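Local coordinates for protein toll (Drosophila melanogaster, PDB 4LXR), which serves as the receptor for the cleaved, active cytokine Spätzle, switching on the Toll signalling pathway in dorsal-ventral patterning of the embryo and in antifungal immunity, at residues Asn252-Leu257 / Val271-Asn276; Val278-Leu283 / Leu299-Gln304; Gly260-Asn265 / Arg286-Gln291; Ile175-Asn180 / Leu199-Asn204. All blocks are in the same frame, centred on the assembly; numbering follows the deposited sequence.

Contact 1. Residues Asn252-Leu257 / Val271-Asn276; sequences NLFRSL and VRLMNN
Asn-252 and Asn-276 come within 5.1 Å of each other at their CA atoms, and a water joins them, taking a hydrogen bond from Asn-252 N (2.7 Å from its oxygen) and giving one to Asn-276 OD1. The Asn-252 side chain serves the preceding repeat instead, with OD1 bonded to Asn-228 N and Ile-230 N. Two residues further on, the backbone of Phe-254 is gripped at both ends by the amide of Asn-276. Phe-254 N donates in the carbonyl plane, onto a lone pair of Asn-276 OD1, at 3.1 Å, while Asn-276 ND2 gives a 2.8 Å bond to Phe-254 O. With CG anti to its backbone N (chi1 -164°), Asn-276 extends its amide toward Phe-254. This is the conserved asparagine of a leucine-rich repeat: it follows strand 270-273 in LRR 6 and ties the turn there to the matching loop of LRR 5, with Val-278 O as a further acceptor for ND2. An alanine here would probably leave Phe-254 N and O without their amide partner and the bridging water without one acceptor, setting the two turns freer to shift. The plane of the Phe-254 ring is only 14° from the amide plane, and the amide meets the ring at its edge, CD2 3.4 Å from Asn-276 OD1. Phe-254 CD2 also packs more loosely on Leu-273 CD1, at 4.3 Å. Leu-257 then sets CD2 over the rim of one face of the Phe-254 ring, while its CD1 meets Leu-273 CD1 tip to tip at 3.6 Å.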
# COMPACT_ATOMS: atom_id res chain seq x y z
N ASN A 252 -0.10 -30.82 -7.98
CA ASN A 252 -0.03 -32.26 -7.94
C ASN A 252 1.00 -32.73 -6.89
O ASN A 252 1.40 -31.95 -6.02
CB ASN A 252 0.25 -32.84 -9.34
CG ASN A 252 -1.01 -32.85 -10.21
OD1 ASN A 252 -2.00 -33.49 -9.86
ND2 ASN A 252 -0.98 -32.12 -11.32
N LEU A 253 1.41 -33.99 -6.97
CA LEU A 253 2.20 -34.59 -5.91
C LEU A 253 3.54 -35.15 -6.40
O LEU A 253 3.98 -36.20 -5.93
CB LEU A 253 1.39 -35.72 -5.25
CG LEU A 253 0.03 -35.32 -4.65
CD1 LEU A 253 -0.80 -36.54 -4.29
CD2 LEU A 253 0.25 -34.46 -3.42
N PHE A 254 4.18 -34.46 -7.35
CA PHE A 254 5.42 -34.99 -7.93
C PHE A 254 6.60 -34.93 -6.97
O PHE A 254 6.81 -33.91 -6.31
CB PHE A 254 5.81 -34.23 -9.20
CG PHE A 254 4.77 -34.28 -10.28
CD1 PHE A 254 4.61 -35.43 -11.07
CD2 PHE A 254 3.96 -33.18 -10.52
CE1 PHE A 254 3.65 -35.48 -12.07
CE2 PHE A 254 3.00 -33.22 -11.53
CZ PHE A 254 2.85 -34.37 -12.30
N ARG A 255 7.37 -36.02 -6.90
CA ARG A 255 8.65 -35.95 -6.20
C ARG A 255 9.81 -35.91 -7.19
O ARG A 255 10.94 -35.59 -6.82
CB ARG A 255 8.78 -37.08 -5.17
CG ARG A 255 7.61 -37.10 -4.19
CD ARG A 255 7.90 -37.92 -2.96
NE ARG A 255 7.90 -37.07 -1.77
CZ ARG A 255 6.88 -36.99 -0.91
NH1 ARG A 255 5.78 -37.72 -1.11
NH2 ARG A 255 6.97 -36.18 0.14
N SER A 256 9.50 -36.24 -8.44
CA SER A 256 10.42 -36.09 -9.57
C SER A 256 9.62 -36.06 -10.87
O SER A 256 8.45 -36.44 -10.90
CB SER A 256 11.42 -37.25 -9.60
OG SER A 256 10.76 -38.46 -9.89
N LEU A 257 10.23 -35.57 -11.94
CA LEU A 257 9.61 -35.66 -13.26
C LEU A 257 10.63 -36.37 -14.14
O LEU A 257 11.84 -36.19 -13.94
CB LEU A 257 9.30 -34.28 -13.83
CG LEU A 257 8.17 -33.40 -13.28
CD1 LEU A 257 8.15 -32.08 -14.06
CD2 LEU A 257 6.80 -34.05 -13.38
N VAL A 271 4.36 -23.52 -19.86
CA VAL A 271 4.18 -24.63 -18.91
C VAL A 271 4.06 -24.08 -17.49
O VAL A 271 4.84 -23.19 -17.09
CB VAL A 271 5.33 -25.67 -18.99
CG1 VAL A 271 5.12 -26.77 -17.96
CG2 VAL A 271 5.42 -26.27 -20.42
N ARG A 272 3.08 -24.58 -16.74
CA ARG A 272 2.87 -24.24 -15.34
C ARG A 272 3.03 -25.48 -14.46
O ARG A 272 2.31 -26.47 -14.63
CB ARG A 272 1.48 -23.67 -15.13
CG ARG A 272 1.26 -22.29 -15.71
CD ARG A 272 -0.24 -21.97 -15.76
NE ARG A 272 -0.50 -20.72 -16.47
CZ ARG A 272 -1.65 -20.07 -16.42
NH1 ARG A 272 -2.64 -20.55 -15.68
NH2 ARG A 272 -1.81 -18.94 -17.11
N LEU A 273 3.98 -25.42 -13.53
CA LEU A 273 4.05 -26.39 -12.46
C LEU A 273 4.14 -25.62 -11.14
O LEU A 273 5.22 -25.46 -10.58
CB LEU A 273 5.24 -27.37 -12.63
CG LEU A 273 5.09 -28.67 -11.82
CD1 LEU A 273 5.78 -29.85 -12.48
CD2 LEU A 273 5.56 -28.54 -10.38
N MET A 274 2.99 -25.16 -10.67
CA MET A 274 2.90 -24.30 -9.49
C MET A 274 2.30 -25.06 -8.32
O MET A 274 1.46 -25.93 -8.51
CB MET A 274 2.03 -23.09 -9.83
CG MET A 274 2.52 -22.32 -11.07
SD MET A 274 1.24 -21.28 -11.77
CE MET A 274 1.00 -20.11 -10.41
N ASN A 275 2.73 -24.73 -7.10
CA ASN A 275 2.10 -25.28 -5.90
C ASN A 275 2.04 -26.80 -5.88
O ASN A 275 1.01 -27.40 -5.54
CB ASN A 275 0.72 -24.68 -5.69
CG ASN A 275 0.78 -23.20 -5.48
OD1 ASN A 275 1.47 -22.72 -4.57
ND2 ASN A 275 0.07 -22.45 -6.33
N ASN A 276 3.13 -27.43 -6.26
CA ASN A 276 3.26 -28.84 -6.04
C ASN A 276 3.09 -29.07 -4.53
O ASN A 276 3.56 -28.27 -3.72
CB ASN A 276 4.63 -29.29 -6.54
CG ASN A 276 4.73 -30.78 -6.73
OD1 ASN A 276 4.13 -31.35 -7.65
ND2 ASN A 276 5.51 -31.43 -5.88
O HOH W 1 2.20 -29.85 -8.99

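Contact 2. Residues Val278-Leu283 / Leu299-Gln304; sequences VPLATL and LRAELQ
Leu-280 and Ala-301 are joined first through their backbones: Leu-280 N donates to Ala-301 O at 2.9 Å, nearly along the C=O axis. A second backbone bond, 2.7 Å from Gln-304 N to Ala-281 O, holds the other end of the contact, and between the two Leu-303 CA makes a C-H...O contact of 3.3 Å with Leu-280 O. The apolar contacts centre on Leu-303. Its CG is anti to the carbonyl carbon (chi1 -68°), and from there CD2 reaches both Leu-280 CG, at 4.0 Å, and Leu-283 CG, at 3.8 Å. The side chains of Leu-303 and Leu-280 run side by side, whereas that of Leu-283 crosses Leu-303 at about a right angle. Leu-280 CB rests 3.9 Å from Ala-301 CB, and Leu-283 CD1 touches Leu-299 CD1 more loosely. Nearer the surface, the aliphatic part of Glu-302 lies against the backbone of Pro-279, its CG 3.8 Å from Pro-279 CA. Asn-325 of the next repeat binds the backbone of Leu-299, Ala-301 and Leu-303 in turn. Backbone bonds between successive loops, with leucines packed beside them, passing from LRR 6 to LRR 7, are characteristic of the stacked coils of a leucine-rich-repeat solenoid.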
# COMPACT_ATOMS: atom_id res chain seq x y z
N VAL A 278 4.02 -31.50 -2.54
CA VAL A 278 5.14 -32.08 -1.81
C VAL A 278 6.43 -31.44 -2.31
O VAL A 278 6.42 -30.75 -3.33
CB VAL A 278 5.23 -33.65 -1.94
CG1 VAL A 278 4.08 -34.32 -1.21
CG2 VAL A 278 5.29 -34.09 -3.41
N PRO A 279 7.54 -31.62 -1.59
CA PRO A 279 8.80 -31.10 -2.15
C PRO A 279 9.22 -31.83 -3.42
O PRO A 279 9.26 -33.05 -3.48
CB PRO A 279 9.81 -31.37 -1.03
CG PRO A 279 8.99 -31.38 0.22
CD PRO A 279 7.67 -31.99 -0.17
N LEU A 280 9.53 -31.04 -4.45
CA LEU A 280 10.11 -31.55 -5.67
C LEU A 280 11.52 -30.97 -5.74
O LEU A 280 11.69 -29.78 -6.01
CB LEU A 280 9.26 -31.10 -6.87
CG LEU A 280 9.80 -31.27 -8.29
CD1 LEU A 280 10.07 -32.73 -8.56
CD2 LEU A 280 8.83 -30.70 -9.31
N ALA A 281 12.52 -31.80 -5.47
CA ALA A 281 13.87 -31.33 -5.21
C ALA A 281 14.50 -30.61 -6.40
O ALA A 281 15.14 -29.57 -6.23
CB ALA A 281 14.76 -32.47 -4.75
N THR A 282 14.32 -31.16 -7.59
CA THR A 282 14.86 -30.56 -8.80
C THR A 282 14.06 -30.98 -10.03
O THR A 282 13.12 -31.75 -9.94
CB THR A 282 16.32 -30.99 -9.03
OG1 THR A 282 16.92 -30.13 -10.01
CG2 THR A 282 16.38 -32.47 -9.52
N LEU A 283 14.44 -30.45 -11.19
CA LEU A 283 13.84 -30.83 -12.46
C LEU A 283 14.90 -31.57 -13.28
O LEU A 283 16.10 -31.27 -13.18
CB LEU A 283 13.33 -29.60 -13.20
CG LEU A 283 12.27 -28.79 -12.42
CD1 LEU A 283 12.03 -27.42 -13.08
CD2 LEU A 283 10.97 -29.59 -12.35
N LEU A 299 7.02 -21.98 -12.11
CA LEU A 299 7.57 -23.14 -11.45
C LEU A 299 7.69 -22.84 -9.96
O LEU A 299 8.47 -21.97 -9.54
CB LEU A 299 8.94 -23.48 -12.05
CG LEU A 299 9.00 -23.68 -13.58
CD1 LEU A 299 10.44 -23.68 -14.08
CD2 LEU A 299 8.26 -24.97 -14.01
N ARG A 300 6.90 -23.55 -9.17
CA ARG A 300 6.91 -23.38 -7.73
C ARG A 300 6.58 -24.74 -7.13
O ARG A 300 5.45 -25.22 -7.22
CB ARG A 300 5.86 -22.34 -7.30
CG ARG A 300 5.78 -22.21 -5.79
CD ARG A 300 4.41 -21.80 -5.30
NE ARG A 300 4.43 -21.54 -3.87
CZ ARG A 300 3.96 -20.43 -3.32
NH1 ARG A 300 3.42 -19.50 -4.09
NH2 ARG A 300 4.02 -20.24 -2.01
N ALA A 301 7.58 -25.36 -6.52
CA ALA A 301 7.44 -26.74 -6.06
C ALA A 301 8.50 -27.11 -5.01
O ALA A 301 8.87 -28.29 -4.88
CB ALA A 301 7.53 -27.67 -7.25
N GLU A 302 8.96 -26.12 -4.25
CA GLU A 302 10.04 -26.28 -3.25
C GLU A 302 11.34 -26.73 -3.91
O GLU A 302 12.08 -27.54 -3.35
CB GLU A 302 9.67 -27.28 -2.15
CG GLU A 302 8.21 -27.35 -1.80
CD GLU A 302 7.80 -26.22 -0.92
OE1 GLU A 302 7.17 -25.27 -1.44
OE2 GLU A 302 8.11 -26.29 0.28
N LEU A 303 11.61 -26.22 -5.11
CA LEU A 303 12.77 -26.67 -5.86
C LEU A 303 14.03 -26.28 -5.09
O LEU A 303 14.15 -25.14 -4.61
CB LEU A 303 12.76 -26.04 -7.27
CG LEU A 303 11.64 -26.53 -8.20
CD1 LEU A 303 11.37 -25.53 -9.34
CD2 LEU A 303 11.96 -27.94 -8.75
N GLN A 304 14.96 -27.23 -4.97
CA GLN A 304 16.18 -27.02 -4.20
C GLN A 304 17.34 -26.57 -5.09
O GLN A 304 18.22 -25.82 -4.64
CB GLN A 304 16.56 -28.29 -3.43
CG GLN A 304 15.86 -28.42 -2.09
CD GLN A 304 16.08 -29.76 -1.44
OE1 GLN A 304 15.15 -30.54 -1.29
NE2 GLN A 304 17.33 -30.04 -1.05

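Contact 3. Residues Gly260-Asn265 / Arg286-Gln291; sequences GLFDHN and RLFANQ
Phe-262 and Leu-287, which touch across the contact, each lie in a type I beta turn, the first running from Gly-260 to Asp-263 and the second from Arg-286 to Ala-289. In segment 260-265 another type I turn, from Phe-262 to Asn-265, overlaps the first. The two backbones stay well apart: their nearest CA atoms, those of Asn-265 and Gln-291, are separated by 8.4 Å, which leaves the side chains and waters to span the gap. Phe-262 and Phe-288 lie side by side and point the same way, with their planes 16° apart, but the rings are slid so far that they barely overlap; the centroids are 5.6 Å apart, and Phe-262 CE2 comes to 3.4 Å from Phe-288 CE1. The two rings occupy the same position in LRR 5 and LRR 6, the phenylalanine position that forms a spine running through the core near the convex side of many leucine-rich-repeat proteins, and both pack on Val-271. Leu-287 adds apolar contacts: its CD1 meets Phe-262 CD2 at 3.8 Å and Leu-261 CB at 3.9 Å, while its carbonyl O lies at the edge of the Phe-262 ring. The polar link comes from Gln-291, whose chain is bent at chi2 (-76°). Its NE2 binds Asn-265 O at 3.0 Å from above the carbonyl plane and makes a weak 3.3 Å bond to Phe-262 O. One water accepts from Phe-262 N and can donate to Leu-287 O or Asp-263 OD1, and a second lies between Asp-263 OD1 and Arg-286 O.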
# COMPACT_ATOMS: atom_id res chain seq x y z
N GLY A 260 12.85 -35.93 -20.53
CA GLY A 260 12.21 -36.12 -21.83
C GLY A 260 10.69 -36.02 -21.81
O GLY A 260 10.04 -36.35 -22.81
N LEU A 261 10.12 -35.56 -20.70
CA LEU A 261 8.66 -35.38 -20.59
C LEU A 261 8.04 -34.52 -21.70
O LEU A 261 6.87 -34.71 -22.05
CB LEU A 261 8.28 -34.80 -19.21
CG LEU A 261 6.79 -34.73 -18.85
CD1 LEU A 261 6.15 -36.09 -18.88
CD2 LEU A 261 6.59 -34.06 -17.47
N PHE A 262 8.79 -33.56 -22.25
CA PHE A 262 8.23 -32.71 -23.31
C PHE A 262 8.92 -32.84 -24.66
O PHE A 262 8.74 -31.99 -25.53
CB PHE A 262 8.21 -31.23 -22.89
CG PHE A 262 7.53 -30.99 -21.58
CD1 PHE A 262 6.19 -31.32 -21.40
CD2 PHE A 262 8.22 -30.45 -20.51
CE1 PHE A 262 5.57 -31.12 -20.19
CE2 PHE A 262 7.61 -30.24 -19.30
CZ PHE A 262 6.27 -30.58 -19.14
N ASP A 263 9.70 -33.90 -24.84
CA ASP A 263 10.49 -34.08 -26.05
C ASP A 263 9.67 -34.13 -27.34
O ASP A 263 10.15 -33.75 -28.38
CB ASP A 263 11.35 -35.35 -25.95
CG ASP A 263 12.64 -35.11 -25.19
OD1 ASP A 263 12.71 -34.11 -24.43
OD2 ASP A 263 13.57 -35.93 -25.35
N HIS A 264 8.43 -34.61 -27.25
CA HIS A 264 7.57 -34.67 -28.44
C HIS A 264 6.61 -33.50 -28.55
O HIS A 264 5.79 -33.44 -29.47
CB HIS A 264 6.81 -35.99 -28.47
CG HIS A 264 7.70 -37.19 -28.59
ND1 HIS A 264 7.90 -38.06 -27.54
CD2 HIS A 264 8.46 -37.63 -29.61
CE1 HIS A 264 8.74 -39.01 -27.93
NE2 HIS A 264 9.10 -38.77 -29.18
N ASN A 265 6.72 -32.55 -27.62
CA ASN A 265 5.86 -31.38 -27.61
C ASN A 265 6.65 -30.12 -27.93
O ASN A 265 6.96 -29.32 -27.03
CB ASN A 265 5.18 -31.26 -26.25
CG ASN A 265 4.68 -32.58 -25.73
OD1 ASN A 265 5.33 -33.21 -24.90
ND2 ASN A 265 3.53 -33.03 -26.23
N ARG A 286 17.61 -30.76 -19.04
CA ARG A 286 17.04 -30.28 -20.31
C ARG A 286 15.52 -30.41 -20.43
O ARG A 286 15.01 -30.49 -21.54
CB ARG A 286 17.70 -31.01 -21.49
CG ARG A 286 19.12 -30.55 -21.75
CD ARG A 286 19.60 -31.04 -23.11
NE ARG A 286 20.04 -32.42 -23.06
CZ ARG A 286 21.28 -32.78 -22.76
NH1 ARG A 286 22.19 -31.85 -22.47
NH2 ARG A 286 21.62 -34.07 -22.74
N LEU A 287 14.82 -30.41 -19.31
CA LEU A 287 13.37 -30.58 -19.34
C LEU A 287 12.71 -29.56 -20.27
O LEU A 287 11.82 -29.92 -21.05
CB LEU A 287 12.77 -30.46 -17.93
CG LEU A 287 11.25 -30.55 -17.85
CD1 LEU A 287 10.78 -31.96 -18.21
CD2 LEU A 287 10.72 -30.14 -16.45
N PHE A 288 13.17 -28.31 -20.20
CA PHE A 288 12.62 -27.22 -21.01
C PHE A 288 13.59 -26.75 -22.09
O PHE A 288 13.52 -25.61 -22.55
CB PHE A 288 12.20 -26.04 -20.14
CG PHE A 288 11.12 -26.37 -19.17
CD1 PHE A 288 9.87 -26.81 -19.63
CD2 PHE A 288 11.33 -26.26 -17.80
CE1 PHE A 288 8.86 -27.12 -18.73
CE2 PHE A 288 10.32 -26.57 -16.89
CZ PHE A 288 9.08 -27.00 -17.35
N ALA A 289 14.48 -27.64 -22.52
CA ALA A 289 15.47 -27.29 -23.53
C ALA A 289 14.95 -27.53 -24.95
O ALA A 289 13.99 -28.28 -25.15
CB ALA A 289 16.74 -28.08 -23.30
N ASN A 290 15.59 -26.89 -25.92
CA ASN A 290 15.32 -27.13 -27.34
C ASN A 290 13.86 -26.90 -27.74
O ASN A 290 13.33 -27.62 -28.58
CB ASN A 290 15.76 -28.53 -27.74
CG ASN A 290 17.25 -28.75 -27.52
OD1 ASN A 290 17.65 -29.56 -26.68
ND2 ASN A 290 18.06 -28.04 -28.28
N GLN A 291 13.24 -25.90 -27.13
CA GLN A 291 11.86 -25.53 -27.40
C GLN A 291 11.81 -24.20 -28.15
O GLN A 291 12.05 -23.15 -27.56
CB GLN A 291 11.09 -25.41 -26.08
CG GLN A 291 10.88 -26.75 -25.40
CD GLN A 291 9.78 -27.57 -26.07
OE1 GLN A 291 9.09 -27.08 -26.96
NE2 GLN A 291 9.61 -28.81 -25.63
O HOH W 2 11.50 -32.67 -21.87
O HOH W 3 14.72 -33.08 -22.83

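Contact 4. Residues Ile175-Asn180 / Leu199-Asn204; sequences IEFGSN and LNLWSN
Glu-176 and Asn-200 are paired in register on neighbouring parallel strands, whose backbones are linked by Asn-200 N to Ile-175 O and by Phe-177 N to Asn-200 O. From CB the Glu-176 chain sets CG anti to the backbone N (chi1 176°), then bends at chi2, and CD comes to lie 3.5 Å from Trp-202 NE1 and 3.7 Å from Asn-200 CB. OE1 takes two hydrogen bonds from opposite faces of the carboxylate plane: Asn-200 ND2 at 2.9 Å from well above it, and Trp-202 NE1 at 3.2 Å on the syn side. OE2 accepts Gly-178 N on its anti side at 2.7 Å. The carboxylate stands almost perpendicular to the indole (87°), with OE1 in the ring plane at its edge. Gly-178 CA lies over the five-membered ring of Trp-202, 3.8 Å from its centroid, a CH-pi contact where a side chain would clash with the indole. Further along, Asn-204 ND2 and Asn-180 ND2 reach Phe-177 O from opposite faces, Asn-204 at 3.1 Å. Glu-176 OE1 also bonds Tyr-64 OH of a Spätzle chain, and Asn-200 ND2 bonds Gln-62 O of that chain, while Asn-200 OD1 accepts a hydrogen bond from Gln-198 NE2. An alanine in place of Glu-176 would probably leave Trp-202 NE1, Asn-200 ND2 and Gly-178 N without this acceptor and take one hydrogen-bond partner from Tyr-64 of Spätzle. This is the concave strand surface of a leucine-rich-repeat solenoid, here part of the site that holds the cytokine.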
# COMPACT_ATOMS: atom_id res chain seq x y z
N ILE A 175 -13.51 -28.36 -23.80
CA ILE A 175 -14.12 -29.23 -22.82
C ILE A 175 -13.71 -28.72 -21.47
O ILE A 175 -12.52 -28.51 -21.21
CB ILE A 175 -13.59 -30.68 -22.94
CG1 ILE A 175 -14.36 -31.42 -24.03
CG2 ILE A 175 -13.74 -31.41 -21.60
CD1 ILE A 175 -13.68 -32.75 -24.49
N GLU A 176 -14.69 -28.50 -20.61
CA GLU A 176 -14.43 -28.12 -19.25
C GLU A 176 -15.05 -29.19 -18.36
O GLU A 176 -16.26 -29.17 -18.11
CB GLU A 176 -15.01 -26.72 -18.95
CG GLU A 176 -14.87 -26.26 -17.46
CD GLU A 176 -13.42 -26.36 -16.96
OE1 GLU A 176 -12.71 -25.32 -16.95
OE2 GLU A 176 -12.99 -27.48 -16.60
N PHE A 177 -14.24 -30.16 -17.93
CA PHE A 177 -14.70 -31.21 -17.01
C PHE A 177 -14.02 -31.08 -15.67
O PHE A 177 -13.98 -32.03 -14.89
CB PHE A 177 -14.42 -32.62 -17.57
CG PHE A 177 -15.28 -32.99 -18.75
CD1 PHE A 177 -16.43 -32.25 -19.04
CD2 PHE A 177 -14.95 -34.08 -19.56
CE1 PHE A 177 -17.25 -32.58 -20.14
CE2 PHE A 177 -15.75 -34.41 -20.68
CZ PHE A 177 -16.92 -33.67 -20.96
N GLY A 178 -13.47 -29.89 -15.41
CA GLY A 178 -12.81 -29.63 -14.15
C GLY A 178 -13.74 -29.88 -12.97
O GLY A 178 -14.95 -29.64 -13.07
N SER A 179 -13.18 -30.38 -11.89
CA SER A 179 -13.88 -30.57 -10.62
C SER A 179 -14.95 -31.65 -10.67
O SER A 179 -16.09 -31.47 -10.26
CB SER A 179 -14.46 -29.24 -10.10
OG SER A 179 -14.59 -29.31 -8.69
N ASN A 180 -14.55 -32.81 -11.18
CA ASN A 180 -15.41 -33.97 -11.19
C ASN A 180 -14.70 -35.06 -10.44
O ASN A 180 -13.90 -34.78 -9.55
CB ASN A 180 -15.79 -34.37 -12.62
CG ASN A 180 -16.90 -33.50 -13.19
OD1 ASN A 180 -18.07 -33.62 -12.79
ND2 ASN A 180 -16.55 -32.60 -14.12
N LEU A 199 -8.62 -28.80 -23.44
CA LEU A 199 -9.01 -29.95 -22.66
C LEU A 199 -8.76 -29.66 -21.19
O LEU A 199 -7.63 -29.80 -20.71
CB LEU A 199 -8.20 -31.18 -23.12
CG LEU A 199 -8.57 -32.53 -22.48
CD1 LEU A 199 -10.07 -32.75 -22.55
CD2 LEU A 199 -7.83 -33.69 -23.17
N ASN A 200 -9.80 -29.23 -20.47
CA ASN A 200 -9.68 -28.97 -19.04
C ASN A 200 -10.13 -30.14 -18.17
O ASN A 200 -11.30 -30.52 -18.19
CB ASN A 200 -10.45 -27.70 -18.64
CG ASN A 200 -9.63 -26.45 -18.85
OD1 ASN A 200 -8.52 -26.52 -19.38
ND2 ASN A 200 -10.16 -25.29 -18.43
N LEU A 201 -9.21 -30.66 -17.37
CA LEU A 201 -9.48 -31.86 -16.58
C LEU A 201 -9.00 -31.68 -15.16
O LEU A 201 -8.76 -32.66 -14.46
CB LEU A 201 -8.79 -33.08 -17.19
CG LEU A 201 -9.29 -33.47 -18.58
CD1 LEU A 201 -8.32 -34.43 -19.31
CD2 LEU A 201 -10.67 -34.10 -18.47
N TRP A 202 -8.88 -30.42 -14.72
CA TRP A 202 -8.32 -30.13 -13.39
C TRP A 202 -9.26 -30.60 -12.29
O TRP A 202 -10.48 -30.74 -12.51
CB TRP A 202 -8.01 -28.62 -13.24
CG TRP A 202 -9.17 -27.74 -13.63
CD1 TRP A 202 -9.51 -27.37 -14.90
CD2 TRP A 202 -10.14 -27.15 -12.77
NE1 TRP A 202 -10.63 -26.56 -14.88
CE2 TRP A 202 -11.04 -26.42 -13.57
CE3 TRP A 202 -10.32 -27.15 -11.38
CZ2 TRP A 202 -12.12 -25.73 -13.04
CZ3 TRP A 202 -11.40 -26.45 -10.86
CH2 TRP A 202 -12.27 -25.74 -11.68
N SER A 203 -8.69 -30.85 -11.11
CA SER A 203 -9.45 -31.26 -9.93
C SER A 203 -10.28 -32.50 -10.21
O SER A 203 -11.47 -32.55 -9.92
CB SER A 203 -10.35 -30.13 -9.41
OG SER A 203 -9.59 -29.08 -8.85
N ASN A 204 -9.63 -33.49 -10.80
CA ASN A 204 -10.20 -34.82 -10.95
C ASN A 204 -9.31 -35.79 -10.20
O ASN A 204 -8.59 -35.38 -9.30
CB ASN A 204 -10.34 -35.17 -12.43
CG ASN A 204 -11.60 -34.58 -13.03
OD1 ASN A 204 -12.69 -35.05 -12.73
ND2 ASN A 204 -11.46 -33.52 -13.84
O HOH W 4 -11.96 -28.02 -7.50

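Along the chain contact 4 comes first, between LRR 2 and LRR 3, well before the other three. Contact 1 joins LRR 5 to LRR 6 and contact 2 joins LRR 6 to LRR 7; they follow one another, with centres 7 Å apart, and meet where Leu-273 O approaches Arg-300 N. Contact 3 interleaves with both, its centre 16 Å from that of contact 1, and touches contact 1 through Leu-257 on Leu-287 and contact 2 through Leu-299 on Phe-288. Contacts 1 and 4 share the run of parallel strands, about 17 Å apart between centres. Together they sample the strand-lined concave side (contact 4), the loops just beyond the strands (contacts 1 and 2) and the side away from the ligand (contact 3).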